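Local coordinates for TIR domain-containing adapter molecule 1 (Homo sapiens, PDB 4BSX), which acts as an adaptor in Toll-like receptor signalling that induces interferon-beta and probably activates NF-kappa-B, at residues 50-53 and 59-62; 119-124 and 145-150. The protein carries 2 engineered substitutions. All blocks are in the same frame, centred on the assembly; numbering follows the deposited sequence.

Interaction 1 of 2, residues 50-53 and 59-62; sequences VLLK and EARI
Leu51 and Leu52 both hold CG anti to the carbonyl carbon and beside the backbone N (chi1 -68° and -71°), and from the end of helix 43-53 both side chains converge on the methyl of Ala60, Leu51 alone running on to Glu59. Leu51 starts toward its partner already at the base: its CB lies 3.8 Å from CB of Ala60. Further out, its CD1 rests 3.8 Å from Glu59 CG, and the two side chains cross at about a right angle. Glu59 is extended (chi1 178°), which carries CG and then the carboxylate past the leucine's two methyls, OE2 lying 3.9 Å from CD2 of Leu51 in plain van der Waals contact. The helices, 43-53 and 57-65, follow one another across a turn of three residues in an all-helical domain similar to the IFIT proteins, whose folds are built of helices in tetratricopeptide-like arrays. At such a close approach, with Leu51 and Ala60 CA atoms 5.4 Å apart, a residue as small as alanine suits the place. Its methyl also receives Leu52, whose CD2 presses to 3.3 Å from Ala60 CB, tighter than usual for two carbons. Beyond the pair, Leu52 also meets Phe15 and Trp80.

Interaction 2 of 2, residues 119-124 and 145-150; sequences VAYQEA and NRCGWD
Tyr121 reaches from helix 114-130 to Arg146 and Cys147, the last two residues of helix 136-147; the base and near part of its side chain meet Cys147, the outer part Arg146. CB lies 3.9 Å from the sulfur of Cys147. On the ring, CD2 comes closer, 3.7 Å from the same SG, in a sulfur-aromatic contact: the sulfur sits 4.7 Å from the ring centroid, obliquely at 60° off the normal. Cysteine suits the place because its short, polarisable side chain can rest against an aromatic ring without needing much room. CE2, one atom farther out, meets the start of the preceding side chain, lying 4.0 Å from CB of Arg146. The arginine then bends at chi2 (-91°), which brings its guanidinium round to the phenol end, the two planes 80° apart. OH stands 3.1 Å from NH1 of Arg146, yet the angle is too poor for a hydrogen bond; the hydroxyl is instead bonded to OE2 of Glu142, one turn before Arg146 on helix 136-147, with which NH1 makes a weak, long ion pair. A phenylalanine at Tyr121 would probably keep the sulfur contact but leave the Glu142 carboxylate without its hydroxyl partner. Ala100 and Arg101 of helix 96-108 also touch the tyrosine. Just past Cys147 the helix ends at Gly148, whose positive phi favours glycine. The whole is an interface of consecutive, roughly antiparallel helices, the kind of pairing from which tetratricopeptide-like helical domains such as the IFIT proteins are built.

How the interactions relate
Interactions 1 and 2 lie on opposite sides of the chain's centre, 28 Å apart between centres and about 16 Å between nearest atoms, and share no helix. Each joins two helices that follow one another in sequence, and each is partly buried. Residues 50-53 and 59-62 sit close in sequence; the small Ala60 lets their backbones approach closely, and mostly aliphatic groups touch. Residues 119-124 and 145-150 are separated by most of a helical hairpin; the wider gap is bridged by a long aromatic side chain with sulfur and charged neighbours. Apart from the carboxylate of Glu59, the first is purely apolar, whereas the second runs from a buried ring to a polar tip near the chain's C-terminal end.

Interaction 1 of 2, residues 50-53 and 59-62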
loop_
_atom_site.group_PDB
_atom_site.type_symbol
_atom_site.label_atom_id
_atom_site.label_comp_id
_atom_site.label_asym_id
_atom_site.label_seq_id
_atom_site.Cartn_x
_atom_site.Cartn_y
_atom_site.Cartn_z
ATOM N N VAL A 50 -3.687 3.281 -7.920
ATOM C CA VAL A 50 -3.688 3.067 -9.394
ATOM C C VAL A 50 -4.594 4.064 -10.075
ATOM O O VAL A 50 -4.201 4.700 -11.010
ATOM C CB VAL A 50 -4.099 1.629 -9.758
ATOM C CG1 VAL A 50 -4.535 1.538 -11.247
ATOM C CG2 VAL A 50 -2.933 0.721 -9.481
ATOM N N LEU A 51 -5.808 4.223 -9.561
ATOM C CA LEU A 51 -6.753 5.207 -10.084
ATOM C C LEU A 51 -6.209 6.649 -10.003
ATOM O O LEU A 51 -6.384 7.471 -10.915
ATOM C CB LEU A 51 -8.047 5.107 -9.279
ATOM C CG LEU A 51 -8.807 3.822 -9.496
ATOM C CD1 LEU A 51 -9.941 3.669 -8.476
ATOM C CD2 LEU A 51 -9.345 3.815 -10.906
ATOM N N LEU A 52 -5.568 6.966 -8.885
ATOM C CA LEU A 52 -4.962 8.280 -8.703
ATOM C C LEU A 52 -3.864 8.533 -9.721
ATOM O O LEU A 52 -3.775 9.632 -10.266
ATOM C CB LEU A 52 -4.375 8.407 -7.289
ATOM C CG LEU A 52 -5.365 8.514 -6.132
ATOM C CD1 LEU A 52 -4.624 8.549 -4.821
ATOM C CD2 LEU A 52 -6.232 9.746 -6.329
ATOM N N LYS A 53 -3.013 7.532 -9.959
ATOM C CA LYS A 53 -1.951 7.652 -10.967
ATOM C C LYS A 53 -2.481 7.686 -12.430
ATOM O O LYS A 53 -1.795 8.115 -13.358
ATOM C CB LYS A 53 -0.937 6.508 -10.787
ATOM C CG LYS A 53 0.460 6.850 -11.372
ATOM C CD LYS A 53 1.183 7.941 -10.476
ATOM C CE LYS A 53 2.427 8.544 -11.163
ATOM N NZ LYS A 53 2.875 9.853 -10.582
ATOM N N GLU A 59 -13.094 8.636 -8.904
ATOM C CA GLU A 59 -13.337 7.238 -8.560
ATOM C C GLU A 59 -12.390 6.863 -7.411
ATOM O O GLU A 59 -12.785 6.200 -6.462
ATOM C CB GLU A 59 -13.188 6.341 -9.797
ATOM C CG GLU A 59 -13.378 4.812 -9.570
ATOM C CD GLU A 59 -13.264 3.967 -10.887
ATOM O OE1 GLU A 59 -13.341 4.553 -11.986
ATOM O OE2 GLU A 59 -13.084 2.729 -10.832
ATOM N N ALA A 60 -11.148 7.335 -7.473
ATOM C CA ALA A 60 -10.186 7.068 -6.408
ATOM C C ALA A 60 -10.746 7.489 -5.067
ATOM O O ALA A 60 -10.634 6.749 -4.096
ATOM C CB ALA A 60 -8.878 7.791 -6.669
ATOM N N ARG A 61 -11.349 8.667 -5.019
ATOM C CA ARG A 61 -11.914 9.230 -3.777
ATOM C C ARG A 61 -13.114 8.421 -3.297
ATOM O O ARG A 61 -13.319 8.276 -2.119
ATOM C CB ARG A 61 -12.338 10.697 -3.955
ATOM C CG ARG A 61 -11.179 11.678 -4.099
ATOM C CD ARG A 61 -11.646 13.155 -4.210
ATOM N NE ARG A 61 -10.972 13.821 -5.319
ATOM C CZ ARG A 61 -10.355 14.995 -5.270
ATOM N NH1 ARG A 61 -10.323 15.711 -4.156
ATOM N NH2 ARG A 61 -9.773 15.469 -6.362
ATOM N N ILE A 62 -13.895 7.862 -4.212
ATOM C CA ILE A 62 -14.995 6.987 -3.800
ATOM C C ILE A 62 -14.460 5.695 -3.176
ATOM O O ILE A 62 -14.949 5.238 -2.174
ATOM C CB ILE A 62 -15.941 6.707 -4.977
ATOM C CG1 ILE A 62 -16.797 7.951 -5.226
ATOM C CG2 ILE A 62 -16.819 5.487 -4.699
ATOM C CD1 ILE A 62 -17.380 8.002 -6.587
#

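Interaction 2 of 2, residues 119-124 and 145-150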
loop_
_atom_site.group_PDB
_atom_site.type_symbol
_atom_site.label_atom_id
_atom_site.label_comp_id
_atom_site.label_asym_id
_atom_site.label_seq_id
_atom_site.Cartn_x
_atom_site.Cartn_y
_atom_site.Cartn_z
ATOM N N VAL A 119 12.978 -5.759 1.853
ATOM C CA VAL A 119 13.390 -4.588 2.610
ATOM C C VAL A 119 12.176 -3.970 3.309
ATOM O O VAL A 119 12.253 -3.646 4.491
ATOM C CB VAL A 119 14.051 -3.550 1.699
ATOM C CG1 VAL A 119 14.261 -2.224 2.433
ATOM C CG2 VAL A 119 15.363 -4.091 1.175
ATOM N N ALA A 120 11.051 -3.832 2.603
ATOM C CA ALA A 120 9.812 -3.304 3.221
ATOM C C ALA A 120 9.269 -4.159 4.415
ATOM O O ALA A 120 8.900 -3.602 5.463
ATOM C CB ALA A 120 8.718 -3.067 2.133
ATOM N N TYR A 121 9.240 -5.490 4.283
ATOM C CA TYR A 121 8.818 -6.317 5.406
ATOM C C TYR A 121 9.776 -6.124 6.610
ATOM O O TYR A 121 9.350 -6.015 7.747
ATOM C CB TYR A 121 8.598 -7.790 5.004
ATOM C CG TYR A 121 7.138 -8.015 4.557
ATOM C CD1 TYR A 121 6.132 -7.888 5.445
ATOM C CD2 TYR A 121 6.790 -8.247 3.234
ATOM C CE1 TYR A 121 4.853 -8.015 5.102
ATOM C CE2 TYR A 121 5.469 -8.386 2.873
ATOM C CZ TYR A 121 4.506 -8.265 3.828
ATOM O OH TYR A 121 3.153 -8.418 3.585
ATOM N N GLN A 122 11.063 -6.036 6.349
ATOM C CA GLN A 122 12.012 -5.833 7.408
ATOM C C GLN A 122 11.718 -4.541 8.149
ATOM O O GLN A 122 11.515 -4.570 9.350
ATOM C CB GLN A 122 13.428 -5.803 6.836
ATOM C CG GLN A 122 13.880 -7.129 6.301
ATOM C CD GLN A 122 15.281 -7.061 5.769
ATOM O OE1 GLN A 122 15.626 -6.144 5.014
ATOM N NE2 GLN A 122 16.114 -8.008 6.177
ATOM N N GLU A 123 11.703 -3.414 7.440
ATOM C CA GLU A 123 11.437 -2.133 8.064
ATOM C C GLU A 123 10.151 -2.192 8.857
ATOM O O GLU A 123 10.038 -1.563 9.897
ATOM C CB GLU A 123 11.385 -0.985 7.016
ATOM C CG GLU A 123 12.756 -0.720 6.400
ATOM C CD GLU A 123 12.732 0.281 5.246
ATOM O OE1 GLU A 123 11.652 0.852 4.978
ATOM O OE2 GLU A 123 13.794 0.498 4.605
ATOM N N ALA A 124 9.165 -2.917 8.363
ATOM C CA ALA A 124 7.903 -2.998 9.086
ATOM C C ALA A 124 8.170 -3.729 10.379
ATOM O O ALA A 124 7.573 -3.433 11.402
ATOM C CB ALA A 124 6.861 -3.753 8.277
ATOM N N ASN A 145 6.133 -15.760 5.095
ATOM C CA ASN A 145 5.327 -16.355 4.046
ATOM C C ASN A 145 5.420 -15.628 2.710
ATOM O O ASN A 145 5.423 -16.265 1.660
ATOM C CB ASN A 145 3.865 -16.368 4.505
ATOM C CG ASN A 145 2.938 -17.000 3.501
ATOM O OD1 ASN A 145 2.416 -16.325 2.615
ATOM N ND2 ASN A 145 2.701 -18.311 3.653
ATOM N N ARG A 146 5.468 -14.294 2.735
ATOM C CA ARG A 146 5.476 -13.533 1.473
ATOM C C ARG A 146 6.889 -13.364 0.979
ATOM O O ARG A 146 7.102 -13.182 -0.207
ATOM C CB ARG A 146 4.827 -12.147 1.588
ATOM C CG ARG A 146 3.384 -12.131 2.164
ATOM C CD ARG A 146 2.280 -12.246 1.124
ATOM N NE ARG A 146 0.951 -11.977 1.687
ATOM C CZ ARG A 146 0.434 -10.757 1.902
ATOM N NH1 ARG A 146 1.118 -9.629 1.621
ATOM N NH2 ARG A 146 -0.790 -10.653 2.426
ATOM N N CYS A 147 7.874 -13.435 1.859
ATOM C CA CYS A 147 9.232 -13.157 1.405
ATOM C C CYS A 147 9.989 -14.412 1.024
ATOM O O CYS A 147 11.056 -14.322 0.407
ATOM C CB CYS A 147 10.001 -12.345 2.441
ATOM S SG CYS A 147 9.471 -10.629 2.496
ATOM N N GLY A 148 9.415 -15.569 1.376
ATOM C CA GLY A 148 9.937 -16.878 0.989
ATOM C C GLY A 148 10.985 -17.434 1.952
ATOM O O GLY A 148 11.565 -18.506 1.714
ATOM N N TRP A 149 11.222 -16.698 3.042
ATOM C CA TRP A 149 12.297 -17.013 3.979
ATOM C C TRP A 149 12.176 -16.168 5.243
ATOM O O TRP A 149 11.437 -15.184 5.262
ATOM C CB TRP A 149 13.665 -16.782 3.313
ATOM C CG TRP A 149 13.896 -15.369 2.787
ATOM C CD1 TRP A 149 13.373 -14.822 1.644
ATOM C CD2 TRP A 149 14.726 -14.352 3.372
ATOM N NE1 TRP A 149 13.817 -13.522 1.487
ATOM C CE2 TRP A 149 14.646 -13.212 2.535
ATOM C CE3 TRP A 149 15.526 -14.292 4.521
ATOM C CZ2 TRP A 149 15.331 -12.044 2.811
ATOM C CZ3 TRP A 149 16.205 -13.119 4.794
ATOM C CH2 TRP A 149 16.103 -12.014 3.943
ATOM N N ASP A 150 12.901 -16.555 6.291
ATOM C CA ASP A 150 12.908 -15.804 7.544
ATOM C C ASP A 150 13.171 -14.315 7.320
ATOM O O ASP A 150 14.310 -13.909 7.071
ATOM C CB ASP A 150 13.983 -16.357 8.472
ATOM C CG ASP A 150 13.481 -17.477 9.346
ATOM O OD1 ASP A 150 12.990 -17.171 10.455
ATOM O OD2 ASP A 150 13.601 -18.654 8.935
#